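Local coordinates for periplasmic branched-chain amino acid-binding protein (Burkholderia mallei, PDB 3I09) that probably captures a branched-chain amino acid or a similar small carboxylate in the periplasm and delivers it to an ABC transporter, at residues I7-D12 against D19-G24; Q266-K271 against S278-D283. All blocks are in the same frame, centred on the assembly; numbering follows the deposited sequence.

Contact 1 (I7-D12 against D19-G24); sequences IGFITD and DIDGQG
Asp-21, the first residue of 19-24 to touch the strand, meets the end of 5-11 with its carboxylate; its chain predecessor Ile-20 lines the acetoacetic acid pocket. Asp-21 OD2 accepts a hydrogen bond from Thr-11 OG1 at 2.7 Å, on its anti side and 28° out of the carboxylate plane. The same oxygen lies 3.4 Å from Phe-9 CZ at the ring rim, with ring and carboxylate planes 78° apart. Phe-9, with CG anti to the backbone N (chi1 179°), brings its ring edge at CZ and CE2 up to Asp-21 and Gly-22. Next comes Gly-22, its O at the ring edge near CE2, its CA 3.8 Å from Thr-11 CG2 and 3.5 Å from Asp-12 O, a CH...O contact. A water links both backbones and the Thr-11 hydroxyl, donating to Asp-12 O (2.6 Å) and Thr-11 OG1 and accepting from Gly-22 N (3.1 Å). Strand 5-11 passes into helix 22-36 through a loop buried where it meets the strand end, the opening β-α unit of a type I periplasmic binding protein lobe. Strands 43-51 and 72-77 flank the strand; Leu-26 and Ile-29 of helix 22-36 and Asp-283 of helix 278-297 also touch Phe-9.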
ATOM      1  N   ILE A   7      -0.066  -9.116 -18.777  1.00 11.77           N
ATOM      2  CA  ILE A   7      -0.078  -8.399 -17.488  1.00 11.43           C
ATOM      3  C   ILE A   7       1.167  -7.510 -17.416  1.00 12.81           C
ATOM      4  O   ILE A   7       2.279  -8.001 -17.598  1.00 12.99           O
ATOM      5  CB  ILE A   7      -0.062  -9.409 -16.369  1.00 10.59           C
ATOM      6  CG1 ILE A   7      -1.341 -10.282 -16.414  1.00 12.30           C
ATOM      7  CG2 ILE A   7       0.099  -8.710 -14.985  1.00 11.15           C
ATOM      8  CD1 ILE A   7      -1.378 -11.388 -15.315  1.00 12.06           C
ATOM      9  N   GLY A   8       0.985  -6.231 -17.107  1.00 12.25           N
ATOM     10  CA  GLY A   8       2.109  -5.319 -16.983  1.00 13.59           C
ATOM     11  C   GLY A   8       2.181  -4.795 -15.560  1.00 12.61           C
ATOM     12  O   GLY A   8       1.156  -4.491 -14.964  1.00 14.83           O
ATOM     13  N   PHE A   9       3.391  -4.724 -15.020  1.00 11.64           N
ATOM     14  CA  PHE A   9       3.631  -4.291 -13.670  1.00 10.35           C
ATOM     15  C   PHE A   9       4.595  -3.119 -13.711  1.00 10.17           C
ATOM     16  O   PHE A   9       5.688  -3.236 -14.264  1.00 10.00           O
ATOM     17  CB  PHE A   9       4.233  -5.444 -12.875  1.00 11.07           C
ATOM     18  CG  PHE A   9       4.563  -5.121 -11.425  1.00 10.18           C
ATOM     19  CD1 PHE A   9       3.641  -4.526 -10.595  1.00 11.90           C
ATOM     20  CD2 PHE A   9       5.803  -5.476 -10.894  1.00 10.41           C
ATOM     21  CE1 PHE A   9       3.951  -4.269  -9.217  1.00 13.30           C
ATOM     22  CE2 PHE A   9       6.121  -5.225  -9.572  1.00  8.85           C
ATOM     23  CZ  PHE A   9       5.201  -4.666  -8.728  1.00 10.73           C
ATOM     24  N   ILE A  10       4.181  -2.019 -13.107  1.00 10.30           N
ATOM     25  CA  ILE A  10       5.008  -0.796 -13.064  1.00 10.22           C
ATOM     26  C   ILE A  10       5.152  -0.319 -11.636  1.00 10.16           C
ATOM     27  O   ILE A  10       4.158  -0.034 -10.935  1.00 10.81           O
ATOM     28  CB  ILE A  10       4.449   0.337 -13.928  1.00 10.99           C
ATOM     29  CG1 ILE A  10       4.192  -0.128 -15.350  1.00 11.12           C
ATOM     30  CG2 ILE A  10       5.458   1.534 -13.883  1.00 11.36           C
ATOM     31  CD1 ILE A  10       3.592   0.966 -16.273  1.00 10.40           C
ATOM     32  N   THR A  11       6.388  -0.262 -11.167  1.00 10.02           N
ATOM     33  CA  THR A  11       6.669   0.072  -9.786  1.00 10.82           C
ATOM     34  C   THR A  11       8.057   0.648  -9.660  1.00 10.52           C
ATOM     35  O   THR A  11       8.790   0.760 -10.652  1.00 10.94           O
ATOM     36  CB  THR A  11       6.497  -1.178  -8.843  1.00  9.31           C
ATOM     37  OG1 THR A  11       6.349  -0.730  -7.482  1.00 11.17           O
ATOM     38  CG2 THR A  11       7.689  -2.161  -8.957  1.00 10.68           C
ATOM     39  N   ASP A  12       8.395   1.112  -8.471  1.00 11.42           N
ATOM     40  CA  ASP A  12       9.769   1.589  -8.201  1.00 11.33           C
ATOM     41  C   ASP A  12      10.665   0.350  -7.989  1.00 12.13           C
ATOM     42  O   ASP A  12      10.520  -0.364  -6.989  1.00 13.67           O
ATOM     43  CB  ASP A  12       9.802   2.442  -6.941  1.00 11.05           C
ATOM     44  CG  ASP A  12      11.213   2.847  -6.523  1.00 13.60           C
ATOM     45  OD1 ASP A  12      12.124   2.713  -7.349  1.00 13.82           O
ATOM     46  OD2 ASP A  12      11.394   3.314  -5.365  1.00 12.22           O
ATOM     47  N   ASP A  19      12.543  -2.164  -1.914  1.00 13.97           N
ATOM     48  CA  ASP A  19      12.593  -3.339  -1.028  1.00 13.69           C
ATOM     49  C   ASP A  19      11.219  -3.802  -0.660  1.00 12.70           C
ATOM     50  O   ASP A  19      10.989  -4.994  -0.540  1.00 12.96           O
ATOM     51  CB  ASP A  19      13.372  -3.052   0.268  1.00 14.99           C
ATOM     52  CG  ASP A  19      14.844  -2.883   0.055  1.00 21.90           C
ATOM     53  OD1 ASP A  19      15.401  -3.454  -0.905  1.00 29.94           O
ATOM     54  OD2 ASP A  19      15.452  -2.176   0.890  1.00 29.42           O
ATOM     55  N   ILE A  20      10.286  -2.871  -0.459  1.00 11.77           N
ATOM     56  CA  ILE A  20       8.945  -3.242   0.021  1.00 11.99           C
ATOM     57  C   ILE A  20       8.054  -3.810  -1.119  1.00 12.29           C
ATOM     58  O   ILE A  20       7.014  -4.419  -0.876  1.00 12.24           O
ATOM     59  CB  ILE A  20       8.227  -2.032   0.713  1.00 12.77           C
ATOM     60  CG1 ILE A  20       8.093  -0.847  -0.241  1.00 11.71           C
ATOM     61  CG2 ILE A  20       8.942  -1.598   1.995  1.00 13.73           C
ATOM     62  CD1 ILE A  20       7.185   0.241   0.301  1.00 13.49           C
ATOM     63  N   ASP A  21       8.454  -3.599  -2.370  1.00 11.50           N
ATOM     64  CA  ASP A  21       7.687  -4.048  -3.526  1.00 12.19           C
ATOM     65  C   ASP A  21       8.700  -4.433  -4.595  1.00 11.21           C
ATOM     66  O   ASP A  21       9.323  -5.527  -4.501  1.00 12.71           O
ATOM     67  CB  ASP A  21       6.665  -2.969  -3.978  1.00 12.16           C
ATOM     68  CG  ASP A  21       5.720  -3.465  -5.079  1.00 17.67           C
ATOM     69  OD1 ASP A  21       5.353  -4.690  -5.063  1.00 18.80           O
ATOM     70  OD2 ASP A  21       5.306  -2.642  -5.957  1.00 18.84           O
ATOM     71  N   GLY A  22       8.935  -3.569  -5.582  1.00 12.04           N
ATOM     72  CA  GLY A  22      10.061  -3.766  -6.505  1.00 11.51           C
ATOM     73  C   GLY A  22      10.142  -5.147  -7.157  1.00 12.75           C
ATOM     74  O   GLY A  22       9.113  -5.725  -7.552  1.00 12.47           O
ATOM     75  N   GLN A  23      11.371  -5.653  -7.313  1.00 12.17           N
ATOM     76  CA  GLN A  23      11.630  -6.936  -7.952  1.00 13.37           C
ATOM     77  C   GLN A  23      10.900  -8.087  -7.246  1.00 12.53           C
ATOM     78  O   GLN A  23      10.460  -9.031  -7.880  1.00 12.17           O
ATOM     79  CB  GLN A  23      13.154  -7.226  -8.028  1.00 13.57           C
ATOM     80  CG  GLN A  23      13.512  -8.738  -8.218  1.00 19.50           C
ATOM     81  N   GLY A  24      10.784  -7.999  -5.929  1.00 12.44           N
ATOM     82  CA  GLY A  24      10.066  -8.997  -5.141  1.00 12.20           C
ATOM     83  C   GLY A  24       8.609  -9.092  -5.534  1.00 11.98           C
ATOM     84  O   GLY A  24       8.027 -10.168  -5.628  1.00 11.83           O
TER
HETATM   85  O   HOH W   1       8.411  -0.545  -5.406  1.00 11.16           O

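Contact 2 (Q266-K271 against S278-D283); sequences QRYFAK and SLQAAD
This is a buried helix-helix contact made by one side chain from each partner, between helix 259-272 and the first turns of helix 278-297, the two being consecutive in the chain. The evidence for a slender junction is direct: the closest CA atoms, those of Tyr-268 and Ala-281, are 8.9 Å apart, and the segments bury just 95 Å² between them. Tyr-268 spans the gap. Its CG stands anti to the backbone N (chi1 -176°), which sends the ring out from its own helix and brings the hydroxyl to the side chain of Gln-280. The two side chains cross at about a right angle, yet their flat ends are turned by no more than 29° between the ring and amide planes. OH comes within 3.1 Å of Gln-280 CD and 3.2 Å of Gln-280 OE1, while NE2 of the same amide is 3.4 Å from OH. The angles are poor for both polar pairs, so the evidence supports van der Waals contact rather than hydrogen bonding. Farther back, Tyr-268 CE2 lies 4.1 Å from Gln-280 CB, and the hydroxyl is 3.6 Å from Gln-280 CG. The glutamine chain bends at chi2 (147°), and its amide is committed to other partners: OE1 accepts from Ser-277 N, just ahead of the helix, whereas NE2 donates to the backbone O atoms of Asp-19 and Asp-21. These bonds on both ends of the amide should restrict its rotation and settle which end is oxygen. Around the pair, Pro-276 of the connecting loop and Glu-27 of helix 22-36 touch Tyr-268, Arg-267 forms a salt bridge with Asp-35 of helix 22-36, and Asp-283 touches Ile-29, so helix 22-36 borders both 259-272 and 278-297.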
ATOM      1  N   GLN A 266       6.797 -19.016   2.928  1.00  9.85           N
ATOM      2  CA  GLN A 266       7.867 -19.998   2.707  1.00 10.81           C
ATOM      3  C   GLN A 266       8.238 -20.137   1.240  1.00 11.71           C
ATOM      4  O   GLN A 266       9.433 -20.249   0.908  1.00 12.46           O
ATOM      5  CB  GLN A 266       7.444 -21.371   3.252  1.00 11.37           C
ATOM      6  CG  GLN A 266       7.513 -21.485   4.763  1.00 11.21           C
ATOM      7  CD  GLN A 266       7.140 -22.875   5.226  1.00 15.88           C
ATOM      8  OE1 GLN A 266       6.131 -23.428   4.804  1.00 17.20           O
ATOM      9  NE2 GLN A 266       7.965 -23.458   6.097  1.00 16.58           N
ATOM     10  N   ARG A 267       7.223 -20.181   0.359  1.00 11.84           N
ATOM     11  CA  ARG A 267       7.442 -20.245  -1.103  1.00 12.47           C
ATOM     12  C   ARG A 267       8.133 -18.992  -1.615  1.00 12.32           C
ATOM     13  O   ARG A 267       9.060 -19.051  -2.448  1.00 12.47           O
ATOM     14  CB  ARG A 267       6.138 -20.461  -1.834  1.00 13.15           C
ATOM     15  CG  ARG A 267       5.430 -21.749  -1.399  1.00 14.47           C
ATOM     16  CD  ARG A 267       4.183 -22.021  -2.196  1.00 20.64           C
ATOM     17  NE  ARG A 267       4.520 -22.206  -3.604  1.00 21.57           N
ATOM     18  CZ  ARG A 267       3.823 -21.688  -4.617  1.00 21.37           C
ATOM     19  NH1 ARG A 267       2.743 -20.973  -4.395  1.00 22.62           N
ATOM     20  NH2 ARG A 267       4.232 -21.883  -5.859  1.00 24.48           N
ATOM     21  N   TYR A 268       7.702 -17.838  -1.109  1.00 12.01           N
ATOM     22  CA  TYR A 268       8.393 -16.576  -1.434  1.00 11.31           C
ATOM     23  C   TYR A 268       9.867 -16.538  -0.997  1.00 12.21           C
ATOM     24  O   TYR A 268      10.757 -16.206  -1.780  1.00 12.08           O
ATOM     25  CB  TYR A 268       7.597 -15.406  -0.855  1.00 11.02           C
ATOM     26  CG  TYR A 268       8.144 -14.039  -1.210  1.00 11.96           C
ATOM     27  CD1 TYR A 268       9.101 -13.415  -0.414  1.00 10.46           C
ATOM     28  CD2 TYR A 268       7.702 -13.380  -2.355  1.00 11.34           C
ATOM     29  CE1 TYR A 268       9.594 -12.147  -0.751  1.00 12.42           C
ATOM     30  CE2 TYR A 268       8.185 -12.125  -2.716  1.00 12.01           C
ATOM     31  CZ  TYR A 268       9.114 -11.505  -1.909  1.00 11.75           C
ATOM     32  OH  TYR A 268       9.605 -10.272  -2.258  1.00 12.05           O
ATOM     33  N   PHE A 269      10.115 -16.912   0.257  1.00 11.54           N
ATOM     34  CA  PHE A 269      11.447 -16.922   0.814  1.00 12.01           C
ATOM     35  C   PHE A 269      12.374 -17.864   0.045  1.00 11.68           C
ATOM     36  O   PHE A 269      13.559 -17.547  -0.171  1.00 12.99           O
ATOM     37  CB  PHE A 269      11.378 -17.324   2.300  1.00 12.68           C
ATOM     38  CG  PHE A 269      12.701 -17.256   2.982  1.00 11.37           C
ATOM     39  CD1 PHE A 269      13.542 -18.316   2.956  1.00 12.72           C
ATOM     40  CD2 PHE A 269      13.094 -16.099   3.649  1.00 11.38           C
ATOM     41  CE1 PHE A 269      14.801 -18.242   3.571  1.00 14.61           C
ATOM     42  CE2 PHE A 269      14.326 -16.017   4.238  1.00 12.07           C
ATOM     43  CZ  PHE A 269      15.179 -17.074   4.210  1.00 13.17           C
ATOM     44  N   ALA A 270      11.824 -19.006  -0.359  1.00 12.39           N
ATOM     45  CA  ALA A 270      12.592 -20.007  -1.102  1.00 13.14           C
ATOM     46  C   ALA A 270      13.165 -19.365  -2.369  1.00 14.71           C
ATOM     47  O   ALA A 270      14.236 -19.758  -2.802  1.00 13.90           O
ATOM     48  CB  ALA A 270      11.742 -21.196  -1.459  1.00 13.24           C
ATOM     49  N   LYS A 271      12.458 -18.381  -2.940  1.00 14.86           N
ATOM     50  CA  LYS A 271      12.972 -17.603  -4.087  1.00 16.67           C
ATOM     51  C   LYS A 271      13.757 -16.328  -3.734  1.00 17.36           C
ATOM     52  O   LYS A 271      14.797 -16.079  -4.355  1.00 17.93           O
ATOM     53  CB  LYS A 271      11.819 -17.192  -5.027  1.00 18.33           C
ATOM     54  CG  LYS A 271      11.043 -18.385  -5.642  1.00 20.91           C
ATOM     55  CD  LYS A 271      11.887 -19.128  -6.685  1.00 27.01           C
ATOM     56  N   SER A 278       3.452  -7.038   2.940  1.00  9.50           N
ATOM     57  CA  SER A 278       2.040  -7.086   2.571  1.00 10.33           C
ATOM     58  C   SER A 278       1.797  -6.698   1.068  1.00 10.88           C
ATOM     59  O   SER A 278       0.854  -7.187   0.448  1.00 10.58           O
ATOM     60  CB  SER A 278       1.215  -6.191   3.502  1.00 10.89           C
ATOM     61  OG  SER A 278       1.615  -4.827   3.393  1.00 10.39           O
ATOM     62  N   LEU A 279       2.668  -5.863   0.493  1.00  9.26           N
ATOM     63  CA  LEU A 279       2.546  -5.510  -0.920  1.00 10.29           C
ATOM     64  C   LEU A 279       2.876  -6.667  -1.833  1.00  9.95           C
ATOM     65  O   LEU A 279       2.213  -6.891  -2.824  1.00 10.87           O
ATOM     66  CB  LEU A 279       3.412  -4.280  -1.251  1.00 10.64           C
ATOM     67  CG  LEU A 279       3.214  -3.052  -0.389  1.00 11.29           C
ATOM     68  CD1 LEU A 279       4.102  -1.939  -0.907  1.00  9.81           C
ATOM     69  CD2 LEU A 279       1.731  -2.590  -0.337  1.00 10.02           C
ATOM     70  N   GLN A 280       3.957  -7.386  -1.524  1.00 11.53           N
ATOM     71  CA  GLN A 280       4.374  -8.521  -2.309  1.00 11.42           C
ATOM     72  C   GLN A 280       3.333  -9.652  -2.268  1.00 11.53           C
ATOM     73  O   GLN A 280       2.985 -10.227  -3.311  1.00 11.13           O
ATOM     74  CB  GLN A 280       5.782  -8.955  -1.861  1.00 12.14           C
ATOM     75  CG  GLN A 280       6.840  -7.916  -2.312  1.00 12.32           C
ATOM     76  CD  GLN A 280       8.028  -7.713  -1.401  1.00 12.77           C
ATOM     77  OE1 GLN A 280       8.093  -8.221  -0.267  1.00 11.53           O
ATOM     78  NE2 GLN A 280       9.013  -6.951  -1.908  1.00 10.24           N
ATOM     79  N   ALA A 281       2.782  -9.902  -1.082  1.00 11.03           N
ATOM     80  CA  ALA A 281       1.606 -10.795  -0.923  1.00 10.79           C
ATOM     81  C   ALA A 281       0.402 -10.359  -1.740  1.00  9.61           C
ATOM     82  O   ALA A 281      -0.203 -11.144  -2.504  1.00 10.28           O
ATOM     83  CB  ALA A 281       1.218 -10.917   0.595  1.00 10.77           C
ATOM     84  N   ALA A 282       0.036  -9.088  -1.599  1.00  9.68           N
ATOM     85  CA  ALA A 282      -1.098  -8.510  -2.354  1.00  9.67           C
ATOM     86  C   ALA A 282      -0.899  -8.551  -3.876  1.00  9.77           C
ATOM     87  O   ALA A 282      -1.854  -8.812  -4.614  1.00  9.85           O
ATOM     88  CB  ALA A 282      -1.361  -7.092  -1.894  1.00  9.58           C
ATOM     89  N   ASP A 283       0.344  -8.340  -4.350  1.00 10.32           N
ATOM     90  CA  ASP A 283       0.658  -8.475  -5.772  1.00 11.25           C
ATOM     91  C   ASP A 283       0.243  -9.859  -6.294  1.00 10.50           C
ATOM     92  O   ASP A 283      -0.428  -9.971  -7.348  1.00 11.08           O
ATOM     93  CB  ASP A 283       2.162  -8.280  -6.053  1.00 11.73           C
ATOM     94  CG  ASP A 283       2.664  -6.841  -5.885  1.00 15.77           C
ATOM     95  OD1 ASP A 283       1.877  -5.880  -6.008  1.00 16.01           O
ATOM     96  OD2 ASP A 283       3.911  -6.700  -5.628  1.00 15.75           O
TER

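How the contacts relate
From the N terminus, contact 1 closes first, joining 7-12 to 19-24 across six residues that are neither helix nor strand. Contact 2 opens far later and likewise joins 266-271 to 278-283 across a six-residue connection. The two are in series, neither nested nor crossed, yet their centres are 12 Å apart and they touch. Gly-24 CA packs 3.2 Å from Tyr-268 OH, and Asp-21 OD1 and Asp-283 OD2 are 2.5 Å apart, close enough that one of the two carboxylates may be protonated. Together they set the first strand and helix of the fold against two helices from late in the chain, with the ligand-lining loop beside this junction.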